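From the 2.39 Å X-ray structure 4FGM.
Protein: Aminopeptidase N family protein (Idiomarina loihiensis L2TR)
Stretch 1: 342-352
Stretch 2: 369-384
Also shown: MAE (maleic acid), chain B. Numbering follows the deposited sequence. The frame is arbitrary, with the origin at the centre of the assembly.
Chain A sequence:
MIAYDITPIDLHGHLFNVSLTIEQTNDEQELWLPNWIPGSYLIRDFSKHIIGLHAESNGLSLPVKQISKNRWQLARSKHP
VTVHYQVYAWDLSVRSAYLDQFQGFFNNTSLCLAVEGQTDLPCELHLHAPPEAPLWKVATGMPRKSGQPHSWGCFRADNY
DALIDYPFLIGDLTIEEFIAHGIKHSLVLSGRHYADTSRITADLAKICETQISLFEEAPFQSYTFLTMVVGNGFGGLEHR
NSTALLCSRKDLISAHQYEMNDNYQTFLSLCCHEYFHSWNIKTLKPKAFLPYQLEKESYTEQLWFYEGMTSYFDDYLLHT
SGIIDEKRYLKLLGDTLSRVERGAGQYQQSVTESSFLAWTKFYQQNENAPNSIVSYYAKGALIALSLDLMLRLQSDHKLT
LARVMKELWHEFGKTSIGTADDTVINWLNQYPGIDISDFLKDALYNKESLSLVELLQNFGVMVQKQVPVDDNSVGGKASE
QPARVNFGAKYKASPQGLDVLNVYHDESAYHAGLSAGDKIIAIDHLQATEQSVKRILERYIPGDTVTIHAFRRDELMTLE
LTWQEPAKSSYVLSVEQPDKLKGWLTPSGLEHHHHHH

Stretch 1, residues 342-352: RGAGQYQQSVT
Stretch 2 369-384: APNSIVSYYAKGALIA

Two hydrogen bonds join the stretches, which run side by side in the same direction: Gly343 lies beside Pro370 (CA–CA 4.8 Å), Gly345 beside Ser372 (4.0 Å), Gln346 beside Val374 (5.0 Å) and Val351 beside Tyr376 (5.3 Å). Gly345 N donates to Pro370 O at 2.9 Å. Val374 N donates to Gln349 OE1 at 3.0 Å and 165°; Gln349, extended (chi1 t, chi2 t, chi3 64°), thus supplies an amide oxygen where a loop backbone NH needs an acceptor.

Glycine suits the close approach. Gly345 CA lies 3.2 Å from Ile373 O in a CA-H...O contact, and a CB there would come within 2.0 Å of that oxygen; Gly345 opens the 345-347 3-10 segment (phi/psi -55/-33).

Waters extend the polar network. One accepts from Ala344 N (2.9 Å) and donates to Asn371 OD1 (2.6 Å). Another accepts from Val351 N (2.7 Å) and from Lys379 NZ (3.1 Å), the lysine being all-trans.

Beyond these, Val351 (chi1 p), at the start of a helix, packs CG2 against Tyr376 CB at 3.9 Å and CG1 against Ile383 CD1 at 4.2 Å. Branched Val374 (chi1 p, phi/psi -128/152) points toward stretch 1, its CG1 4.0 Å from Val351 CA. Ser375 OG (chi1 t) caps the following helix, accepting from Ala378 N at 3.1 Å.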

# COMPACT_ATOMS: atom_id res chain seq x y z
N ARG A 342 -16.13 -6.48 11.17
CA ARG A 342 -15.62 -7.18 12.34
C ARG A 342 -15.51 -6.40 13.64
O ARG A 342 -15.94 -6.90 14.69
CB ARG A 342 -14.25 -7.79 12.01
CG ARG A 342 -13.65 -8.62 13.15
CD ARG A 342 -14.50 -9.84 13.47
NE ARG A 342 -14.99 -9.82 14.85
CZ ARG A 342 -14.61 -10.68 15.79
NH1 ARG A 342 -13.73 -11.63 15.50
NH2 ARG A 342 -15.10 -10.58 17.01
N GLY A 343 -14.95 -5.20 13.60
CA GLY A 343 -14.76 -4.44 14.82
C GLY A 343 -15.61 -3.22 15.08
O GLY A 343 -16.26 -2.68 14.18
N ALA A 344 -15.58 -2.77 16.33
CA ALA A 344 -16.34 -1.60 16.77
C ALA A 344 -15.76 -0.28 16.27
O ALA A 344 -16.40 0.76 16.39
CB ALA A 344 -16.42 -1.59 18.30
N GLY A 345 -14.55 -0.33 15.71
CA GLY A 345 -13.91 0.89 15.21
C GLY A 345 -14.74 1.67 14.20
O GLY A 345 -14.67 2.90 14.15
N GLN A 346 -15.52 0.97 13.40
CA GLN A 346 -16.36 1.60 12.39
C GLN A 346 -17.37 2.55 13.01
O GLN A 346 -17.87 3.45 12.33
CB GLN A 346 -17.10 0.54 11.58
CG GLN A 346 -17.88 1.09 10.40
CD GLN A 346 -18.51 -0.01 9.56
OE1 GLN A 346 -19.01 0.24 8.47
NE2 GLN A 346 -18.49 -1.23 10.08
N TYR A 347 -17.68 2.36 14.29
CA TYR A 347 -18.64 3.21 14.97
C TYR A 347 -17.94 4.28 15.80
O TYR A 347 -18.58 5.09 16.47
CB TYR A 347 -19.56 2.37 15.86
CG TYR A 347 -20.27 1.26 15.11
CD1 TYR A 347 -19.81 -0.06 15.17
CD2 TYR A 347 -21.39 1.53 14.32
CE1 TYR A 347 -20.44 -1.07 14.45
CE2 TYR A 347 -22.03 0.51 13.60
CZ TYR A 347 -21.54 -0.78 13.66
OH TYR A 347 -22.15 -1.79 12.95
N GLN A 348 -16.61 4.27 15.74
CA GLN A 348 -15.79 5.23 16.49
C GLN A 348 -15.13 6.28 15.60
O GLN A 348 -14.78 7.37 16.07
CB GLN A 348 -14.70 4.48 17.26
CG GLN A 348 -15.19 3.80 18.53
CD GLN A 348 -15.27 4.77 19.70
OE1 GLN A 348 -15.28 5.99 19.50
NE2 GLN A 348 -15.33 4.23 20.91
N GLN A 349 -15.00 5.96 14.32
CA GLN A 349 -14.33 6.86 13.40
C GLN A 349 -14.95 6.83 12.00
O GLN A 349 -15.24 5.76 11.46
CB GLN A 349 -12.85 6.46 13.33
CG GLN A 349 -11.93 7.36 12.53
CD GLN A 349 -10.52 6.79 12.43
OE1 GLN A 349 -10.31 5.73 11.84
NE2 GLN A 349 -9.56 7.49 13.02
N SER A 350 -15.16 8.00 11.41
CA SER A 350 -15.71 8.05 10.06
C SER A 350 -14.55 7.82 9.11
O SER A 350 -13.38 8.00 9.48
CB SER A 350 -16.36 9.41 9.78
OG SER A 350 -15.42 10.47 9.80
N VAL A 351 -14.86 7.41 7.88
CA VAL A 351 -13.83 7.14 6.89
C VAL A 351 -12.99 8.37 6.54
O VAL A 351 -11.77 8.27 6.34
CB VAL A 351 -14.45 6.54 5.60
CG1 VAL A 351 -15.09 7.63 4.76
CG2 VAL A 351 -13.39 5.79 4.81
N THR A 352 -13.63 9.54 6.49
CA THR A 352 -12.91 10.76 6.17
C THR A 352 -12.01 11.15 7.33
O THR A 352 -10.90 11.67 7.14
CB THR A 352 -13.87 11.93 5.87
OG1 THR A 352 -14.87 12.02 6.90
CG2 THR A 352 -14.54 11.72 4.53
N ALA A 369 -6.62 -1.19 17.22
CA ALA A 369 -7.14 -0.68 15.95
C ALA A 369 -8.57 -1.12 15.62
O ALA A 369 -9.42 -0.28 15.32
CB ALA A 369 -6.20 -1.07 14.82
N PRO A 370 -8.86 -2.43 15.68
CA PRO A 370 -10.21 -2.91 15.36
C PRO A 370 -11.31 -2.33 16.25
O PRO A 370 -12.49 -2.35 15.87
CB PRO A 370 -10.10 -4.43 15.52
CG PRO A 370 -8.64 -4.71 15.35
CD PRO A 370 -7.99 -3.56 16.07
N ASN A 371 -10.94 -1.80 17.42
CA ASN A 371 -11.91 -1.23 18.35
C ASN A 371 -12.02 0.29 18.28
O ASN A 371 -12.97 0.87 18.82
CB ASN A 371 -11.53 -1.56 19.80
CG ASN A 371 -11.30 -3.04 20.04
OD1 ASN A 371 -12.13 -3.88 19.70
ND2 ASN A 371 -10.16 -3.36 20.65
N SER A 372 -11.07 0.95 17.62
CA SER A 372 -11.07 2.41 17.60
C SER A 372 -10.93 3.14 16.28
O SER A 372 -11.09 4.36 16.24
CB SER A 372 -9.98 2.91 18.55
OG SER A 372 -8.71 2.38 18.17
N ILE A 373 -10.62 2.44 15.20
CA ILE A 373 -10.49 3.11 13.91
C ILE A 373 -11.14 2.31 12.80
O ILE A 373 -11.57 1.17 13.01
CB ILE A 373 -9.00 3.35 13.51
CG1 ILE A 373 -8.34 2.03 13.14
CG2 ILE A 373 -8.24 4.01 14.66
CD1 ILE A 373 -6.94 2.20 12.57
N VAL A 374 -11.24 2.91 11.62
CA VAL A 374 -11.82 2.23 10.48
C VAL A 374 -10.81 2.36 9.34
O VAL A 374 -10.04 3.31 9.31
CB VAL A 374 -13.19 2.85 10.09
CG1 VAL A 374 -12.99 4.25 9.52
CG2 VAL A 374 -13.91 1.94 9.10
N SER A 375 -10.81 1.41 8.42
CA SER A 375 -9.87 1.44 7.31
C SER A 375 -10.43 2.22 6.13
O SER A 375 -11.47 1.85 5.57
CB SER A 375 -9.53 0.01 6.86
OG SER A 375 -8.63 -0.00 5.77
N TYR A 376 -9.75 3.30 5.74
CA TYR A 376 -10.22 4.08 4.60
C TYR A 376 -9.94 3.28 3.33
O TYR A 376 -10.44 3.61 2.25
CB TYR A 376 -9.55 5.46 4.56
CG TYR A 376 -8.04 5.48 4.67
CD1 TYR A 376 -7.23 5.19 3.57
CD2 TYR A 376 -7.42 5.83 5.88
CE1 TYR A 376 -5.84 5.26 3.66
CE2 TYR A 376 -6.03 5.89 5.98
CZ TYR A 376 -5.25 5.61 4.87
OH TYR A 376 -3.88 5.68 4.96
N TYR A 377 -9.15 2.22 3.48
CA TYR A 377 -8.83 1.33 2.36
C TYR A 377 -10.03 0.42 2.15
O TYR A 377 -10.66 0.42 1.10
CB TYR A 377 -7.63 0.44 2.69
CG TYR A 377 -6.28 1.07 2.48
CD1 TYR A 377 -5.69 1.11 1.22
CD2 TYR A 377 -5.57 1.61 3.55
CE1 TYR A 377 -4.42 1.66 1.03
CE2 TYR A 377 -4.31 2.16 3.38
CZ TYR A 377 -3.74 2.18 2.11
OH TYR A 377 -2.49 2.68 1.94
N ALA A 378 -10.33 -0.36 3.19
CA ALA A 378 -11.43 -1.33 3.16
C ALA A 378 -12.81 -0.70 3.04
O ALA A 378 -13.60 -1.09 2.17
CB ALA A 378 -11.36 -2.23 4.38
N LYS A 379 -13.13 0.26 3.91
CA LYS A 379 -14.44 0.88 3.82
C LYS A 379 -14.55 1.72 2.55
O LYS A 379 -15.63 1.83 1.96
CB LYS A 379 -14.73 1.75 5.05
CG LYS A 379 -16.19 2.17 5.10
CD LYS A 379 -16.57 2.88 6.38
CE LYS A 379 -18.06 3.21 6.36
NZ LYS A 379 -18.51 3.87 7.62
N GLY A 380 -13.44 2.30 2.12
CA GLY A 380 -13.46 3.08 0.89
C GLY A 380 -13.78 2.12 -0.25
O GLY A 380 -14.48 2.47 -1.20
N ALA A 381 -13.29 0.90 -0.14
CA ALA A 381 -13.53 -0.10 -1.16
C ALA A 381 -15.01 -0.46 -1.21
O ALA A 381 -15.57 -0.66 -2.29
CB ALA A 381 -12.70 -1.35 -0.88
N LEU A 382 -15.65 -0.54 -0.05
CA LEU A 382 -17.06 -0.87 -0.00
C LEU A 382 -17.90 0.31 -0.53
O LEU A 382 -18.96 0.12 -1.13
CB LEU A 382 -17.47 -1.24 1.42
CG LEU A 382 -16.78 -2.50 1.97
CD1 LEU A 382 -17.31 -2.81 3.36
CD2 LEU A 382 -17.04 -3.68 1.04
N ILE A 383 -17.41 1.53 -0.31
CA ILE A 383 -18.08 2.71 -0.80
C ILE A 383 -18.05 2.64 -2.32
O ILE A 383 -19.07 2.84 -2.99
CB ILE A 383 -17.36 4.00 -0.35
CG1 ILE A 383 -17.61 4.24 1.14
CG2 ILE A 383 -17.82 5.18 -1.20
CD1 ILE A 383 -17.00 5.52 1.67
N ALA A 384 -16.88 2.35 -2.87
CA ALA A 384 -16.71 2.24 -4.32
C ALA A 384 -17.65 1.17 -4.86
O ALA A 384 -18.26 1.35 -5.91
CB ALA A 384 -15.25 1.89 -4.66
C1 MAE B . -0.58 2.21 -0.98
O1 MAE B . -1.34 3.05 -0.39
O2 MAE B . -0.49 2.27 -2.23
C2 MAE B . 0.17 1.25 -0.14
C3 MAE B . 1.22 1.42 0.66
C4 MAE B . 1.92 2.67 0.94
O3 MAE B . 1.67 3.78 0.43
O4 MAE B . 2.82 2.58 1.80
O HOH W 1 -14.14 -4.46 18.22
O HOH W 2 -17.08 4.37 9.96
O HOH W 3 -17.41 6.77 7.51